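Local coordinates for protein probable tRNA pseudouridine synthase D (Methanosarcina mazei, PDB 1Z2Z) that probably isomerises the uridine at position 13 of transfer RNAs to pseudouridine, at residues 8-13 against 181-186; 196-201 against 255-260; 272-277 against 379-384; 278-283 against 358-363. One frame throughout, in Å; residues are numbered along the deposited sequence.

Helix 263-287 supplies one side of contact 3 and, immediately further along, of contact 4, whose centres lie about 13 Å apart. Contact 1 packs on the same helix, its centre about 12 Å from that of contact 3 and 13 Å from that of contact 4: Gly11 CA is 3.6 Å from Ile280 CG1, and His183 CB is 3.8 Å from Tyr273 N. Contact 2 touches the first turns of the helix, and reaches contact 1 through Val185 and Leu200 and contact 3 through Phe258 on selenomethionine Met379; it lies about 27 Å from contact 4, centre to centre, without touching it. All four are away from Asp86, the predicted nucleophile.

Contact 1: 8-13 against 181-186; sequences KQIGIN and VTHLVG
The imidazole of His183 lies across the loop at Gln9 and Ile10. Its NE2 meets the branch methyl of Ile10, with CG2 at 3.3 Å, while CE1 is next to the main-chain O of Gln9; both partners approach the ring obliquely. The side chains of His183 and Ile10 cross at about a right angle. One methyl and one main-chain carbonyl do most of the touching, and the contact is packing rather than hydrogen bonding. A chi1 of 67° places the His183 ring between its own backbone N and carbonyl carbon, directed off the first turn of helix 182-191. There CG of the following Leu184 lies over one ring face, 3.4 Å above the plane and offset toward the rim. Phe175 meets the imidazole with the ring planes at about 85°, and it also touches Ile10. Replacing His183 with an alanine would probably open a gap between the helix and the loop, leaving Ile10 CG2 without its ring partner. Behind the contact, helix 182-191 leans on helix 194-202 through Leu184 and Val185, and on Phe269 of helix 263-287; the loop that follows helix 5-8 reaches helix 263-287 too, where Ile12 touches Asn279.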
# COMPACT_ATOMS: atom_id res chain seq x y z
N LYS A 8 -12.97 -8.12 2.76
CA LYS A 8 -14.19 -7.48 3.24
C LYS A 8 -13.96 -6.99 4.67
O LYS A 8 -14.63 -6.06 5.12
CB LYS A 8 -15.37 -8.46 3.19
CG LYS A 8 -15.65 -9.01 1.80
CD LYS A 8 -16.50 -10.29 1.83
CE LYS A 8 -17.97 -10.03 1.52
NZ LYS A 8 -18.77 -11.28 1.47
N GLN A 9 -13.01 -7.60 5.36
CA GLN A 9 -12.70 -7.24 6.74
C GLN A 9 -11.91 -5.95 6.85
O GLN A 9 -11.56 -5.50 7.95
CB GLN A 9 -11.93 -8.36 7.42
CG GLN A 9 -12.72 -9.63 7.57
CD GLN A 9 -11.83 -10.81 7.89
OE1 GLN A 9 -12.31 -11.91 8.19
NE2 GLN A 9 -10.52 -10.59 7.82
N ILE A 10 -11.61 -5.37 5.69
CA ILE A 10 -10.89 -4.11 5.63
C ILE A 10 -11.59 -3.14 4.68
O ILE A 10 -10.93 -2.38 3.97
CB ILE A 10 -9.44 -4.29 5.17
CG1 ILE A 10 -9.39 -4.97 3.81
CG2 ILE A 10 -8.65 -5.07 6.22
CD1 ILE A 10 -7.99 -5.22 3.31
N GLY A 11 -12.92 -3.19 4.65
CA GLY A 11 -13.69 -2.27 3.83
C GLY A 11 -14.00 -2.60 2.39
O GLY A 11 -15.11 -2.34 1.92
N ILE A 12 -13.03 -3.15 1.68
CA ILE A 12 -13.22 -3.52 0.28
C ILE A 12 -14.21 -4.67 0.24
O ILE A 12 -14.24 -5.49 1.15
CB ILE A 12 -11.92 -3.98 -0.32
CG1 ILE A 12 -10.87 -2.90 -0.04
CG2 ILE A 12 -12.12 -4.31 -1.81
CD1 ILE A 12 -9.45 -3.30 -0.40
N ASN A 13 -15.04 -4.72 -0.80
CA ASN A 13 -16.03 -5.78 -0.90
C ASN A 13 -16.57 -5.92 -2.31
O ASN A 13 -17.68 -6.42 -2.50
CB ASN A 13 -17.19 -5.54 0.06
CG ASN A 13 -18.23 -4.61 -0.53
OD1 ASN A 13 -17.93 -3.52 -1.03
ND2 ASN A 13 -19.49 -5.04 -0.47
N VAL A 181 -3.86 -5.65 11.65
CA VAL A 181 -4.65 -5.33 12.83
C VAL A 181 -4.75 -3.84 13.12
O VAL A 181 -5.48 -3.41 14.00
CB VAL A 181 -4.07 -6.02 14.09
CG1 VAL A 181 -4.41 -7.48 14.08
CG2 VAL A 181 -2.57 -5.82 14.11
N THR A 182 -4.00 -3.04 12.36
CA THR A 182 -4.03 -1.61 12.59
C THR A 182 -5.46 -1.10 12.71
O THR A 182 -5.88 -0.68 13.79
CB THR A 182 -3.28 -0.88 11.47
OG1 THR A 182 -3.85 -1.22 10.20
CG2 THR A 182 -1.82 -1.30 11.48
N HIS A 183 -6.22 -1.17 11.62
CA HIS A 183 -7.62 -0.74 11.59
C HIS A 183 -8.42 -1.33 12.73
O HIS A 183 -9.36 -0.71 13.23
CB HIS A 183 -8.27 -1.11 10.25
CG HIS A 183 -8.43 -2.59 10.03
ND1 HIS A 183 -9.63 -3.24 10.22
CD2 HIS A 183 -7.56 -3.53 9.58
CE1 HIS A 183 -9.50 -4.52 9.89
NE2 HIS A 183 -8.25 -4.71 9.50
N LEU A 184 -8.06 -2.54 13.13
CA LEU A 184 -8.77 -3.19 14.22
C LEU A 184 -8.44 -2.51 15.54
O LEU A 184 -9.25 -2.52 16.47
CB LEU A 184 -8.37 -4.67 14.29
CG LEU A 184 -8.70 -5.51 13.05
CD1 LEU A 184 -8.04 -6.87 13.18
CD2 LEU A 184 -10.21 -5.64 12.90
N VAL A 185 -7.26 -1.92 15.63
CA VAL A 185 -6.84 -1.24 16.84
C VAL A 185 -7.35 0.19 16.85
O VAL A 185 -7.79 0.70 17.89
CB VAL A 185 -5.30 -1.26 16.96
CG1 VAL A 185 -4.86 -0.53 18.22
CG2 VAL A 185 -4.81 -2.69 16.97
N GLY A 186 -7.30 0.83 15.69
CA GLY A 186 -7.77 2.20 15.57
C GLY A 186 -9.26 2.31 15.84
O GLY A 186 -9.76 3.37 16.20

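Contact 2: 196-201 against 255-260; sequences KAALLY and SGSFRV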
# COMPACT_ATOMS: atom_id res chain seq x y z
N LYS A 196 -9.07 -3.45 24.56
CA LYS A 196 -9.09 -4.24 23.33
C LYS A 196 -8.05 -3.74 22.33
O LYS A 196 -7.37 -4.55 21.69
CB LYS A 196 -10.49 -4.20 22.70
CG LYS A 196 -11.59 -4.75 23.61
CD LYS A 196 -11.30 -6.20 24.02
CE LYS A 196 -12.30 -6.72 25.04
NZ LYS A 196 -12.00 -8.12 25.45
N ALA A 197 -7.92 -2.43 22.19
CA ALA A 197 -6.96 -1.85 21.26
C ALA A 197 -5.53 -2.28 21.60
O ALA A 197 -4.70 -2.48 20.71
CB ALA A 197 -7.05 -0.33 21.28
N ALA A 198 -5.25 -2.43 22.89
CA ALA A 198 -3.93 -2.84 23.33
C ALA A 198 -3.76 -4.34 23.16
O ALA A 198 -2.70 -4.80 22.73
CB ALA A 198 -3.71 -2.45 24.78
N LEU A 199 -4.79 -5.10 23.50
CA LEU A 199 -4.73 -6.55 23.37
C LEU A 199 -4.67 -7.00 21.92
O LEU A 199 -3.97 -7.96 21.59
CB LEU A 199 -5.94 -7.19 24.06
CG LEU A 199 -5.70 -7.83 25.44
CD1 LEU A 199 -5.01 -6.85 26.38
CD2 LEU A 199 -7.04 -8.28 26.00
N LEU A 200 -5.41 -6.32 21.04
CA LEU A 200 -5.42 -6.67 19.63
C LEU A 200 -4.03 -6.56 19.00
O LEU A 200 -3.75 -7.19 17.99
CB LEU A 200 -6.39 -5.76 18.87
CG LEU A 200 -7.89 -5.96 19.08
CD1 LEU A 200 -8.65 -4.83 18.41
CD2 LEU A 200 -8.32 -7.30 18.52
N TYR A 201 -3.17 -5.75 19.61
CA TYR A 201 -1.81 -5.54 19.10
C TYR A 201 -0.82 -6.42 19.85
O TYR A 201 0.07 -7.02 19.26
CB TYR A 201 -1.41 -4.06 19.24
CG TYR A 201 -0.12 -3.70 18.55
CD1 TYR A 201 -0.08 -3.45 17.18
CD2 TYR A 201 1.08 -3.65 19.25
CE1 TYR A 201 1.12 -3.17 16.53
CE2 TYR A 201 2.29 -3.38 18.61
CZ TYR A 201 2.30 -3.14 17.25
OH TYR A 201 3.49 -2.92 16.61
N SER A 255 -4.25 2.34 28.59
CA SER A 255 -4.31 3.68 28.01
C SER A 255 -2.92 4.20 27.65
O SER A 255 -2.71 4.66 26.53
CB SER A 255 -5.01 4.66 28.98
OG SER A 255 -4.46 4.61 30.29
N GLY A 256 -1.98 4.09 28.59
CA GLY A 256 -0.63 4.56 28.34
C GLY A 256 0.31 3.50 27.82
O GLY A 256 1.51 3.74 27.68
N SER A 257 -0.22 2.32 27.51
CA SER A 257 0.61 1.25 26.99
C SER A 257 1.11 1.60 25.58
O SER A 257 1.97 0.92 25.05
CB SER A 257 -0.15 -0.07 26.96
OG SER A 257 -1.16 -0.05 25.98
N PHE A 258 0.58 2.67 25.00
CA PHE A 258 0.97 3.09 23.66
C PHE A 258 2.10 4.10 23.68
O PHE A 258 2.70 4.38 22.64
CB PHE A 258 -0.22 3.72 22.94
CG PHE A 258 -1.29 2.74 22.60
CD1 PHE A 258 -1.12 1.82 21.58
CD2 PHE A 258 -2.49 2.75 23.30
CE1 PHE A 258 -2.12 0.92 21.25
CE2 PHE A 258 -3.50 1.85 22.99
CZ PHE A 258 -3.31 0.94 21.96
N ARG A 259 2.37 4.65 24.85
CA ARG A 259 3.42 5.66 25.02
C ARG A 259 4.82 5.04 25.07
O ARG A 259 5.78 5.70 25.47
CB ARG A 259 3.16 6.48 26.29
CG ARG A 259 3.06 7.99 26.06
CD ARG A 259 2.56 8.73 27.29
NE ARG A 259 2.34 10.16 27.05
CZ ARG A 259 1.51 10.66 26.13
NH1 ARG A 259 0.80 9.84 25.36
NH2 ARG A 259 1.36 11.97 26.00
N VAL A 260 4.92 3.79 24.65
CA VAL A 260 6.19 3.08 24.64
C VAL A 260 6.71 2.93 23.21
O VAL A 260 7.90 2.69 22.98
CB VAL A 260 6.02 1.69 25.29
CG1 VAL A 260 5.82 1.85 26.80
CG2 VAL A 260 4.82 0.99 24.70
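Phe258 pushes the far end of its ring against two alanines of helix 194-202, a helix-on-loop packing within the mainly helical TRUD region. The ring atom CZ does the work: it sits 4.0 Å from Ala197 CB, and Ala198 CB is at 4.4 Å. A chi1 of -68° sets Phe258 CG beside its backbone N, anti to the carbonyl carbon, and from there the ring reaches the helix. Ala197 O approaches the same corner at the ring edge, near its plane. With just methyls at Ala197 and Ala198, the main chain comes up to the ring. Beside the ring, Ser257 OG touches Ala198 CB at 3.7 Å, so both loop residues meet the helix by their side-chain ends. One shell out, Ala197 is backed by Val185, Ala188 and Ile189 of helix 182-191, which puts it between that helix and Phe258. Phe376 and selenomethionine Met379 pack on Phe258 from the loop after helix 352-363. The backbone turn is closed by Arg259 N bonding to Gly256 O, and Arg259 goes on to a salt bridge with Glu378. Ser257 OG is held by a hydrogen bond with Tyr254 O and rests 4.1 Å above the plane of the Phe258 ring, offset toward its rim.

Contact 3: 272-277 against 379-384; sequences GYQSYI and MSSKGT
The helical backbone at 272-277 runs past an irregular strip of loop at 379-384, closest at Gln274 and Gly383, whose CA atoms are 8.0 Å apart. The contact joins helix 263-287 to the loop between helix 352-363 and strand 389-391 in the TRUD region. One side chain bridges the distance. Gln274 leaves the helix toward the loop with CG beside its backbone N (chi1 -83°), then continues extended, which carries the amide out to the loop. The amide carbon CD of Gln274 comes to 4.5 Å from Ser381 OG and 4.7 Å from Gly383 CA, with the methyl of Thr384 to one side. These are van der Waals distances: the amide rests against the loop. The hydroxyl of Ser381 has a job within its own segment. It accepts the backbone N of Gly383 at 3.2 Å, with a fairly straight angle of 165° at the hydrogen, forming an ST turn. Gly383 has a phi of 103°, part of a conformation in which a side chain would run into the preceding carbonyl, so glycine suits the place. The loop is also held by backbone bonds of Lys382 with Asn345 and of Thr384 with Leu341, and Ser380 O takes a weak hydrogen bond from Arg267 of helix 263-287. Between the two segments, then, the chemistry is that of a buried polar side chain packed on a loop that keeps its own shape through hydrogen bonds.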
# COMPACT_ATOMS: atom_id res chain seq x y z
N GLY A 272 -5.29 3.66 10.10
CA GLY A 272 -5.78 2.43 9.52
C GLY A 272 -7.29 2.50 9.50
O GLY A 272 -7.89 2.49 8.42
N TYR A 273 -7.90 2.60 10.68
CA TYR A 273 -9.36 2.68 10.82
C TYR A 273 -9.95 3.68 9.86
O TYR A 273 -11.11 3.56 9.46
CB TYR A 273 -9.75 3.07 12.24
CG TYR A 273 -11.25 3.08 12.47
CD1 TYR A 273 -12.02 1.95 12.17
CD2 TYR A 273 -11.89 4.18 13.03
CE1 TYR A 273 -13.40 1.93 12.42
CE2 TYR A 273 -13.26 4.17 13.29
CZ TYR A 273 -14.01 3.04 12.98
OH TYR A 273 -15.37 3.03 13.24
N GLN A 274 -9.15 4.67 9.50
CA GLN A 274 -9.58 5.69 8.56
C GLN A 274 -9.55 5.12 7.16
O GLN A 274 -10.47 5.31 6.37
CB GLN A 274 -8.65 6.90 8.61
CG GLN A 274 -8.99 7.84 9.73
CD GLN A 274 -8.11 9.05 9.75
OE1 GLN A 274 -8.33 9.97 10.53
NE2 GLN A 274 -7.08 9.07 8.90
N SER A 275 -8.46 4.41 6.87
CA SER A 275 -8.32 3.79 5.56
C SER A 275 -9.46 2.79 5.40
O SER A 275 -10.01 2.63 4.31
CB SER A 275 -6.95 3.12 5.47
OG SER A 275 -5.94 4.10 5.61
N TYR A 276 -9.84 2.15 6.49
CA TYR A 276 -10.92 1.19 6.47
C TYR A 276 -12.20 1.87 5.99
O TYR A 276 -12.80 1.48 4.98
CB TYR A 276 -11.14 0.65 7.87
CG TYR A 276 -12.38 -0.18 8.02
CD1 TYR A 276 -12.49 -1.43 7.43
CD2 TYR A 276 -13.44 0.29 8.79
CE1 TYR A 276 -13.63 -2.21 7.62
CE2 TYR A 276 -14.59 -0.48 8.98
CZ TYR A 276 -14.67 -1.72 8.39
OH TYR A 276 -15.81 -2.47 8.60
N ILE A 277 -12.60 2.90 6.73
CA ILE A 277 -13.81 3.65 6.41
C ILE A 277 -13.72 4.18 4.98
O ILE A 277 -14.70 4.15 4.22
CB ILE A 277 -13.99 4.81 7.40
CG1 ILE A 277 -14.26 4.22 8.80
CG2 ILE A 277 -15.11 5.73 6.93
CD1 ILE A 277 -14.09 5.18 9.98
N MSE A 379 -2.53 11.24 19.47
CA MSE A 379 -2.94 10.10 18.67
C MSE A 379 -4.22 10.38 17.90
O MSE A 379 -4.62 9.57 17.06
CB MSE A 379 -3.13 8.90 19.59
CG MSE A 379 -3.38 7.60 18.88
SE MSE A 379 -3.75 6.24 20.18
CE MSE A 379 -1.93 5.66 20.56
N SER A 380 -4.85 11.51 18.18
CA SER A 380 -6.09 11.85 17.49
C SER A 380 -5.83 12.69 16.26
O SER A 380 -5.09 13.67 16.29
CB SER A 380 -7.06 12.58 18.43
OG SER A 380 -6.67 13.91 18.67
N SER A 381 -6.43 12.27 15.16
CA SER A 381 -6.29 12.95 13.90
C SER A 381 -7.56 13.71 13.61
O SER A 381 -8.62 13.43 14.19
CB SER A 381 -6.01 11.94 12.79
OG SER A 381 -5.92 12.56 11.52
N LYS A 382 -7.46 14.68 12.71
CA LYS A 382 -8.58 15.49 12.31
C LYS A 382 -9.16 15.04 10.98
O LYS A 382 -10.24 15.49 10.58
CB LYS A 382 -8.17 16.97 12.23
CG LYS A 382 -6.76 17.25 11.66
CD LYS A 382 -6.68 17.18 10.13
CE LYS A 382 -5.30 17.62 9.64
NZ LYS A 382 -5.11 17.47 8.16
N GLY A 383 -8.46 14.14 10.29
CA GLY A 383 -8.95 13.64 9.02
C GLY A 383 -8.27 14.23 7.81
O GLY A 383 -7.59 15.25 7.91
N THR A 384 -8.44 13.59 6.65
CA THR A 384 -7.85 14.06 5.40
C THR A 384 -8.79 13.69 4.27
O THR A 384 -9.88 13.17 4.51
CB THR A 384 -6.46 13.41 5.18
OG1 THR A 384 -6.24 13.20 3.77
CG2 THR A 384 -6.35 12.10 5.93

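Contact 4: 278-283 against 358-363; sequences YNIILC and NGVLKE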
# COMPACT_ATOMS: atom_id res chain seq x y z
N TYR A 278 -12.54 4.63 4.60
CA TYR A 278 -12.35 5.14 3.27
C TYR A 278 -12.67 4.07 2.19
O TYR A 278 -13.26 4.38 1.16
CB TYR A 278 -10.93 5.69 3.13
CG TYR A 278 -10.51 5.89 1.71
CD1 TYR A 278 -10.08 4.82 0.94
CD2 TYR A 278 -10.55 7.14 1.12
CE1 TYR A 278 -9.69 4.99 -0.37
CE2 TYR A 278 -10.16 7.32 -0.19
CZ TYR A 278 -9.73 6.25 -0.93
OH TYR A 278 -9.31 6.44 -2.22
N ASN A 279 -12.28 2.83 2.44
CA ASN A 279 -12.54 1.74 1.49
C ASN A 279 -14.03 1.54 1.31
O ASN A 279 -14.54 1.54 0.20
CB ASN A 279 -11.92 0.43 1.99
CG ASN A 279 -10.44 0.34 1.70
OD1 ASN A 279 -9.68 -0.19 2.51
ND2 ASN A 279 -10.02 0.83 0.54
N ILE A 280 -14.71 1.36 2.43
CA ILE A 280 -16.16 1.16 2.40
C ILE A 280 -16.77 2.24 1.52
O ILE A 280 -17.45 1.94 0.54
CB ILE A 280 -16.73 1.27 3.80
CG1 ILE A 280 -15.96 0.34 4.73
CG2 ILE A 280 -18.19 0.91 3.79
CD1 ILE A 280 -16.44 0.37 6.14
N ILE A 281 -16.50 3.50 1.88
CA ILE A 281 -17.03 4.65 1.15
C ILE A 281 -16.79 4.56 -0.35
O ILE A 281 -17.71 4.79 -1.14
CB ILE A 281 -16.41 5.96 1.66
CG1 ILE A 281 -16.96 6.28 3.06
CG2 ILE A 281 -16.69 7.11 0.68
CD1 ILE A 281 -16.23 7.39 3.78
N LEU A 282 -15.57 4.24 -0.74
CA LEU A 282 -15.22 4.14 -2.15
C LEU A 282 -16.07 3.10 -2.88
O LEU A 282 -16.36 3.24 -4.07
CB LEU A 282 -13.75 3.77 -2.29
CG LEU A 282 -13.07 4.45 -3.48
CD1 LEU A 282 -11.60 4.05 -3.48
CD2 LEU A 282 -13.75 4.06 -4.79
N CYS A 283 -16.47 2.07 -2.14
CA CYS A 283 -17.29 0.97 -2.67
C CYS A 283 -18.73 1.42 -2.83
O CYS A 283 -19.30 1.35 -3.92
CB CYS A 283 -17.26 -0.22 -1.71
SG CYS A 283 -15.69 -1.08 -1.60
N ASN A 358 -22.16 10.08 4.33
CA ASN A 358 -22.91 10.08 5.58
C ASN A 358 -23.57 8.72 5.82
O ASN A 358 -23.89 8.37 6.95
CB ASN A 358 -23.95 11.21 5.56
CG ASN A 358 -23.30 12.59 5.74
OD1 ASN A 358 -22.85 12.94 6.84
ND2 ASN A 358 -23.24 13.36 4.66
N GLY A 359 -23.77 7.95 4.75
CA GLY A 359 -24.38 6.65 4.90
C GLY A 359 -23.40 5.58 5.36
O GLY A 359 -23.80 4.48 5.76
N VAL A 360 -22.10 5.88 5.29
CA VAL A 360 -21.11 4.92 5.74
C VAL A 360 -20.78 5.20 7.20
O VAL A 360 -20.60 4.28 8.00
CB VAL A 360 -19.81 5.01 4.90
CG1 VAL A 360 -18.76 4.07 5.48
CG2 VAL A 360 -20.09 4.62 3.46
N LEU A 361 -20.73 6.47 7.56
CA LEU A 361 -20.44 6.85 8.93
C LEU A 361 -21.63 6.48 9.79
O LEU A 361 -21.47 6.21 10.98
CB LEU A 361 -20.20 8.35 9.02
CG LEU A 361 -19.34 8.90 7.88
CD1 LEU A 361 -19.33 10.42 7.95
CD2 LEU A 361 -17.93 8.33 7.95
N LYS A 362 -22.81 6.46 9.19
CA LYS A 362 -24.04 6.14 9.91
C LYS A 362 -24.11 4.68 10.33
O LYS A 362 -24.13 4.37 11.53
CB LYS A 362 -25.26 6.50 9.06
CG LYS A 362 -26.58 6.54 9.82
CD LYS A 362 -27.72 6.94 8.91
CE LYS A 362 -29.05 7.01 9.65
NZ LYS A 362 -30.16 7.36 8.72
N GLU A 363 -24.15 3.77 9.36
CA GLU A 363 -24.23 2.34 9.65
C GLU A 363 -23.05 1.89 10.50
O GLU A 363 -23.18 1.00 11.35
CB GLU A 363 -24.26 1.52 8.36
CG GLU A 363 -22.99 1.55 7.53
CD GLU A 363 -22.99 0.53 6.39
OE1 GLU A 363 -22.07 0.57 5.54
OE2 GLU A 363 -23.91 -0.32 6.35
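Here two helices of the TRUD region pack through apolar side chains: the 278-283 part of long helix 263-287 against the last residues of helix 352-363. Their local axes approach to 9.5 Å, and the chain directions differ by 130°, more nearly antiparallel than parallel. Val360 is the central residue; its CA is nearest to that of Ile281, at 6.1 Å. Its CG1 leans on Ile280 CG2 at 3.6 Å and also meets Ile281 CG1, while its CG2 lies on Ile281, 3.6 Å from CG1 there. This fork follows from chi1 of 175°, which sets CG1 anti to the backbone N and leaves CG2 beside it. Ile280 answers with its branch methyl, Ile281 with the CG1 methylene, and both side chains cross the valine obliquely. An alanine in place of Val360 would probably leave Ile280 CG2 and Ile281 CG1 facing a gap between the helices. At the exposed edge the Glu363 carboxylate passes Ile280 CG2 at 4.3 Å from OE1, and the same oxygen forms a salt bridge with Arg284, one turn further along the long helix. One turn back, Ile277 touches Leu361 CD2, extending the apolar strip toward the middle of helix 263-287. The arrangement is thus an apolar helix-helix packing within the TRUD region, one valine set against two isoleucines and bordered by the Glu363-Arg284 salt bridge.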